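Local coordinates for hypothetical protein AF1548 (Archaeoglobus fulgidus, PDB 1Y88) that is of unknown function but probably binds DNA and may cut it as an endonuclease, at residues Gly58-Ile63 with His92-Pro97; Pro97-Asn102 with Val116-Thr121. All blocks are in the same frame, centred on the assembly; numbering follows the deposited sequence.

Interaction 1: Gly58-Ile63 with His92-Pro97; sequences GERYMI and HGFTQP
Strand 59-63 runs parallel to the chain entering at Gln96, Met62 lying beside Pro97; Thr95 N donates a hydrogen bond to Arg60 O at 2.6 Å, and Met62 N to Gln96 O at 3.1 Å. Between Arg60 and Thr95 a side chain does the work of a carbonyl. Arg60 N donates to Thr95 OG1 at 2.8 Å in an almost straight bond, 173° at the hydrogen. With OG1 beside its own backbone N (chi1 -50°), the hydroxyl meets Arg60 N, while the backbone N of Thr95 holds Arg60 O. A water then joins this hydroxyl to Glu59 OE1, donating to the carboxylate at 2.8 Å.

Next comes the arginine. With CG anti to its backbone N, the Arg60 chain runs out extended past Gly93 O, which lies 3.4 Å from CD. Its guanidinium ends nearly parallel to the Phe94 ring, the planes 11° apart, with Phe94 CZ near the rim of one face of the group. The near corner of that ring, CD1, rests on Met62 CB at 3.7 Å. Farther along, Met62 CE meets Pro97 CB at 3.9 Å, and helix 76-89 packs on Met62, Phe94 and Pro97 through Val89 and Phe86.

The two strands and that helix make a beta-alpha-beta crossover. Chemically, the contact passes from polar to apolar: hydroxyl, water and carboxylate where the segments first meet, then a guanidinium nearly parallel to an aromatic ring and overlapping it only at the rim, then the hydrocarbon core under the helix.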
# COMPACT_ATOMS: atom_id res chain seq x y z
N GLY A 58 12.16 -18.93 21.57
CA GLY A 58 10.74 -18.82 21.83
C GLY A 58 10.11 -17.54 21.36
O GLY A 58 8.98 -17.25 21.72
N GLU A 59 10.85 -16.74 20.59
CA GLU A 59 10.25 -15.57 19.93
C GLU A 59 10.15 -15.90 18.47
O GLU A 59 11.08 -16.49 17.94
CB GLU A 59 11.12 -14.32 20.08
CG GLU A 59 11.62 -14.00 21.47
CD GLU A 59 10.60 -13.30 22.30
OE1 GLU A 59 9.41 -13.65 22.22
OE2 GLU A 59 11.00 -12.39 23.05
N ARG A 60 9.03 -15.54 17.81
CA ARG A 60 8.85 -15.87 16.39
C ARG A 60 8.42 -14.62 15.63
O ARG A 60 7.41 -14.00 15.99
CB ARG A 60 7.76 -16.96 16.24
CG ARG A 60 7.60 -17.52 14.82
CD ARG A 60 7.01 -18.93 14.96
NE ARG A 60 7.05 -19.69 13.72
CZ ARG A 60 5.96 -20.12 13.06
NH1 ARG A 60 4.74 -19.86 13.53
NH2 ARG A 60 6.11 -20.82 11.93
N TYR A 61 9.19 -14.26 14.61
CA TYR A 61 8.98 -13.01 13.86
C TYR A 61 8.39 -13.24 12.49
O TYR A 61 8.78 -14.19 11.78
CB TYR A 61 10.30 -12.22 13.78
CG TYR A 61 10.83 -11.91 15.18
CD1 TYR A 61 10.29 -10.88 15.94
CD2 TYR A 61 11.81 -12.71 15.77
CE1 TYR A 61 10.75 -10.60 17.24
CE2 TYR A 61 12.27 -12.45 17.10
CZ TYR A 61 11.75 -11.39 17.82
OH TYR A 61 12.16 -11.10 19.11
N MET A 62 7.46 -12.37 12.10
CA MET A 62 6.93 -12.32 10.74
C MET A 62 7.71 -11.26 9.98
O MET A 62 7.47 -10.05 10.17
CB MET A 62 5.42 -11.95 10.75
CG MET A 62 4.71 -11.99 9.36
SD MET A 62 3.21 -10.85 9.22
CE MET A 62 4.16 -9.39 8.87
N ILE A 63 8.62 -11.69 9.10
CA ILE A 63 9.50 -10.74 8.41
C ILE A 63 9.07 -10.48 6.97
O ILE A 63 8.79 -11.42 6.23
CB ILE A 63 11.00 -11.21 8.46
CG1 ILE A 63 11.51 -11.15 9.91
CG2 ILE A 63 11.84 -10.38 7.56
CD1 ILE A 63 12.73 -12.02 10.20
N HIS A 92 -1.30 -17.67 14.30
CA HIS A 92 -0.33 -18.74 14.01
C HIS A 92 0.89 -18.74 14.94
O HIS A 92 1.78 -19.59 14.78
CB HIS A 92 0.18 -18.62 12.58
CG HIS A 92 -0.80 -19.11 11.56
ND1 HIS A 92 -1.04 -20.45 11.34
CD2 HIS A 92 -1.63 -18.43 10.72
CE1 HIS A 92 -1.98 -20.58 10.40
NE2 HIS A 92 -2.33 -19.37 10.00
N GLY A 93 0.96 -17.76 15.84
CA GLY A 93 2.05 -17.71 16.83
C GLY A 93 3.18 -16.81 16.38
O GLY A 93 4.30 -17.26 16.16
N PHE A 94 2.88 -15.53 16.18
CA PHE A 94 3.91 -14.55 15.81
C PHE A 94 4.01 -13.53 16.90
O PHE A 94 2.99 -12.96 17.32
CB PHE A 94 3.67 -13.88 14.44
CG PHE A 94 3.90 -14.79 13.29
CD1 PHE A 94 5.20 -15.03 12.84
CD2 PHE A 94 2.86 -15.48 12.71
CE1 PHE A 94 5.46 -15.92 11.79
CE2 PHE A 94 3.10 -16.39 11.66
CZ PHE A 94 4.41 -16.60 11.21
N THR A 95 5.25 -13.29 17.34
CA THR A 95 5.54 -12.35 18.41
C THR A 95 5.40 -10.90 17.95
O THR A 95 4.77 -10.09 18.63
CB THR A 95 6.98 -12.58 18.95
OG1 THR A 95 7.16 -13.97 19.25
CG2 THR A 95 7.26 -11.73 20.20
N GLN A 96 5.97 -10.62 16.78
CA GLN A 96 6.10 -9.27 16.27
C GLN A 96 6.34 -9.36 14.80
O GLN A 96 6.97 -10.32 14.33
CB GLN A 96 7.33 -8.58 16.85
CG GLN A 96 7.08 -7.68 17.98
CD GLN A 96 8.35 -6.93 18.36
OE1 GLN A 96 8.44 -5.72 18.16
NE2 GLN A 96 9.33 -7.65 18.87
N PRO A 97 5.87 -8.34 14.05
CA PRO A 97 6.30 -8.20 12.66
C PRO A 97 7.62 -7.43 12.60
O PRO A 97 7.96 -6.69 13.54
CB PRO A 97 5.18 -7.36 12.03
CG PRO A 97 4.73 -6.45 13.15
CD PRO A 97 4.94 -7.26 14.46
O HOH W 1 6.82 -14.51 21.87

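Interaction 2: Pro97-Asn102 with Val116-Thr121; sequences PWIFTN and VGIKLT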
# COMPACT_ATOMS: atom_id res chain seq x y z
N PRO A 97 5.87 -8.34 14.05
CA PRO A 97 6.30 -8.20 12.66
C PRO A 97 7.62 -7.43 12.60
O PRO A 97 7.96 -6.69 13.54
CB PRO A 97 5.18 -7.36 12.03
CG PRO A 97 4.73 -6.45 13.15
CD PRO A 97 4.94 -7.26 14.46
N TRP A 98 8.34 -7.58 11.49
CA TRP A 98 9.69 -7.00 11.33
C TRP A 98 9.88 -6.70 9.85
O TRP A 98 9.69 -7.59 9.00
CB TRP A 98 10.71 -8.05 11.77
CG TRP A 98 12.17 -7.62 11.94
CD1 TRP A 98 12.80 -6.50 11.49
CD2 TRP A 98 13.15 -8.42 12.61
NE1 TRP A 98 14.16 -6.54 11.88
CE2 TRP A 98 14.38 -7.72 12.55
CE3 TRP A 98 13.10 -9.67 13.24
CZ2 TRP A 98 15.57 -8.23 13.13
CZ3 TRP A 98 14.28 -10.19 13.82
CH2 TRP A 98 15.48 -9.45 13.77
N ILE A 99 10.20 -5.46 9.52
CA ILE A 99 10.43 -5.08 8.13
C ILE A 99 11.93 -4.87 7.92
O ILE A 99 12.59 -4.16 8.71
CB ILE A 99 9.66 -3.77 7.73
CG1 ILE A 99 8.14 -3.93 7.98
CG2 ILE A 99 9.90 -3.42 6.24
CD1 ILE A 99 7.32 -2.55 7.86
N PHE A 100 12.45 -5.46 6.85
CA PHE A 100 13.80 -5.15 6.38
C PHE A 100 13.73 -4.34 5.11
O PHE A 100 12.98 -4.67 4.19
CB PHE A 100 14.59 -6.44 6.08
CG PHE A 100 15.18 -7.10 7.30
CD1 PHE A 100 16.58 -7.10 7.51
CD2 PHE A 100 14.37 -7.76 8.22
CE1 PHE A 100 17.14 -7.74 8.62
CE2 PHE A 100 14.93 -8.39 9.35
CZ PHE A 100 16.33 -8.39 9.54
N THR A 101 14.52 -3.27 5.05
CA THR A 101 14.65 -2.53 3.82
C THR A 101 16.13 -2.25 3.56
O THR A 101 16.93 -2.15 4.50
CB THR A 101 13.82 -1.23 3.85
OG1 THR A 101 13.82 -0.64 2.54
CG2 THR A 101 14.39 -0.23 4.85
N ASN A 102 16.48 -2.11 2.29
CA ASN A 102 17.85 -1.80 1.92
C ASN A 102 18.09 -0.29 1.79
O ASN A 102 19.19 0.11 1.44
CB ASN A 102 18.28 -2.52 0.63
CG ASN A 102 17.50 -2.06 -0.61
OD1 ASN A 102 16.38 -1.55 -0.51
ND2 ASN A 102 18.11 -2.23 -1.78
N VAL A 116 3.01 1.01 17.29
CA VAL A 116 2.53 -0.35 17.23
C VAL A 116 3.36 -1.58 17.48
O VAL A 116 2.78 -2.65 17.66
CB VAL A 116 1.67 -0.57 15.94
CG1 VAL A 116 0.71 0.62 15.70
CG2 VAL A 116 2.55 -0.77 14.71
N GLY A 117 4.68 -1.44 17.46
CA GLY A 117 5.53 -2.62 17.79
C GLY A 117 6.06 -3.36 16.56
O GLY A 117 6.20 -4.60 16.59
N ILE A 118 6.34 -2.66 15.48
CA ILE A 118 6.99 -3.31 14.30
C ILE A 118 8.50 -3.12 14.43
O ILE A 118 8.98 -1.99 14.56
CB ILE A 118 6.52 -2.68 12.96
CG1 ILE A 118 4.98 -2.70 12.84
CG2 ILE A 118 7.15 -3.39 11.74
CD1 ILE A 118 4.52 -1.78 11.67
N LYS A 119 9.26 -4.22 14.43
CA LYS A 119 10.73 -4.10 14.39
C LYS A 119 11.13 -3.61 13.03
O LYS A 119 10.53 -4.00 12.03
CB LYS A 119 11.39 -5.47 14.66
CG LYS A 119 11.24 -5.97 16.05
CD LYS A 119 11.98 -7.33 16.26
CE LYS A 119 13.49 -7.15 16.08
NZ LYS A 119 14.12 -6.54 17.27
N LEU A 120 12.17 -2.77 12.96
CA LEU A 120 12.61 -2.26 11.66
C LEU A 120 14.11 -2.44 11.51
O LEU A 120 14.86 -2.13 12.43
CB LEU A 120 12.30 -0.75 11.55
CG LEU A 120 10.84 -0.26 11.64
CD1 LEU A 120 10.82 1.31 11.58
CD2 LEU A 120 10.03 -0.86 10.50
N THR A 121 14.53 -2.91 10.34
CA THR A 121 15.97 -2.92 10.03
C THR A 121 16.15 -2.34 8.66
O THR A 121 15.55 -2.82 7.71
CB THR A 121 16.55 -4.37 10.10
OG1 THR A 121 16.44 -4.84 11.43
CG2 THR A 121 18.05 -4.38 9.68
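Trp98 faces Lys119, Ile99 faces Leu120 and Phe100 faces Thr121 in a parallel ladder at one edge of the mixed sheet of the restriction-endonuclease-like fold, the strands only 15° from parallel. Backbone bonds alternate along it, from Lys119 N to Pro97 O through to Thr101 N to Thr121 O.

The tight part is the indole. Lys119 CE sits over the centre of the six-membered ring, 3.5 Å from its centroid, and bends at chi3 and chi4 bring NZ back above the same face as a cation-pi partner. Phe100 CE2 covers the opposite face, toward the rim. Thr121 CB makes a CH-pi contact over a face of the Phe100 ring, 3.9 Å from its centroid. On the other side of the sheet Ile99 and Leu120 run side by side, CB to CD2 4.0 Å, while Ile118 CG2 touches Ile99 CG1 and Ile118 CG1 meets Pro97 CG at 3.8 Å.

The contact slackens toward Gly117, which turns out of helix 107-116 at positive phi and adds little beyond its O beside Pro97 CD; on the indole's side the partly exposed Lys119 forms the solvent margin. Val116 looks instead to Cys45 of the second subunit.

A leucine in place of Trp98 would probably leave Thr121 OG1 without its N-H donor and open a gap between Lys119 and Phe100. CG anti to the backbone N (chi1 -169°) turns the indole so that NE1 donates to Thr121 OG1 at 2.9 Å, the oxygen lying just 3° out of the ring plane.

Overall arrangement
Interaction 1 closes before interaction 2 opens along the chain, and their centres are 12 Å apart. Strand 96-100 is common to both: strand 59-65 lies along one edge of it and strand 119-121 along the other, with Pro97 in both contacts. Helix 76-89 makes the first connection and helix 107-116 the second, so the two contacts build up the parallel half of the mixed sheet. Met62 O probably bonds to Trp98 N, and Tyr61 CE1 packs on Lys119 CD, tying the three strands together. Strand 59-65 carries Glu64, and Lys66 follows directly after it, an E-x-K pattern consistent with a nuclease core of the PD-(D/E)XK kind.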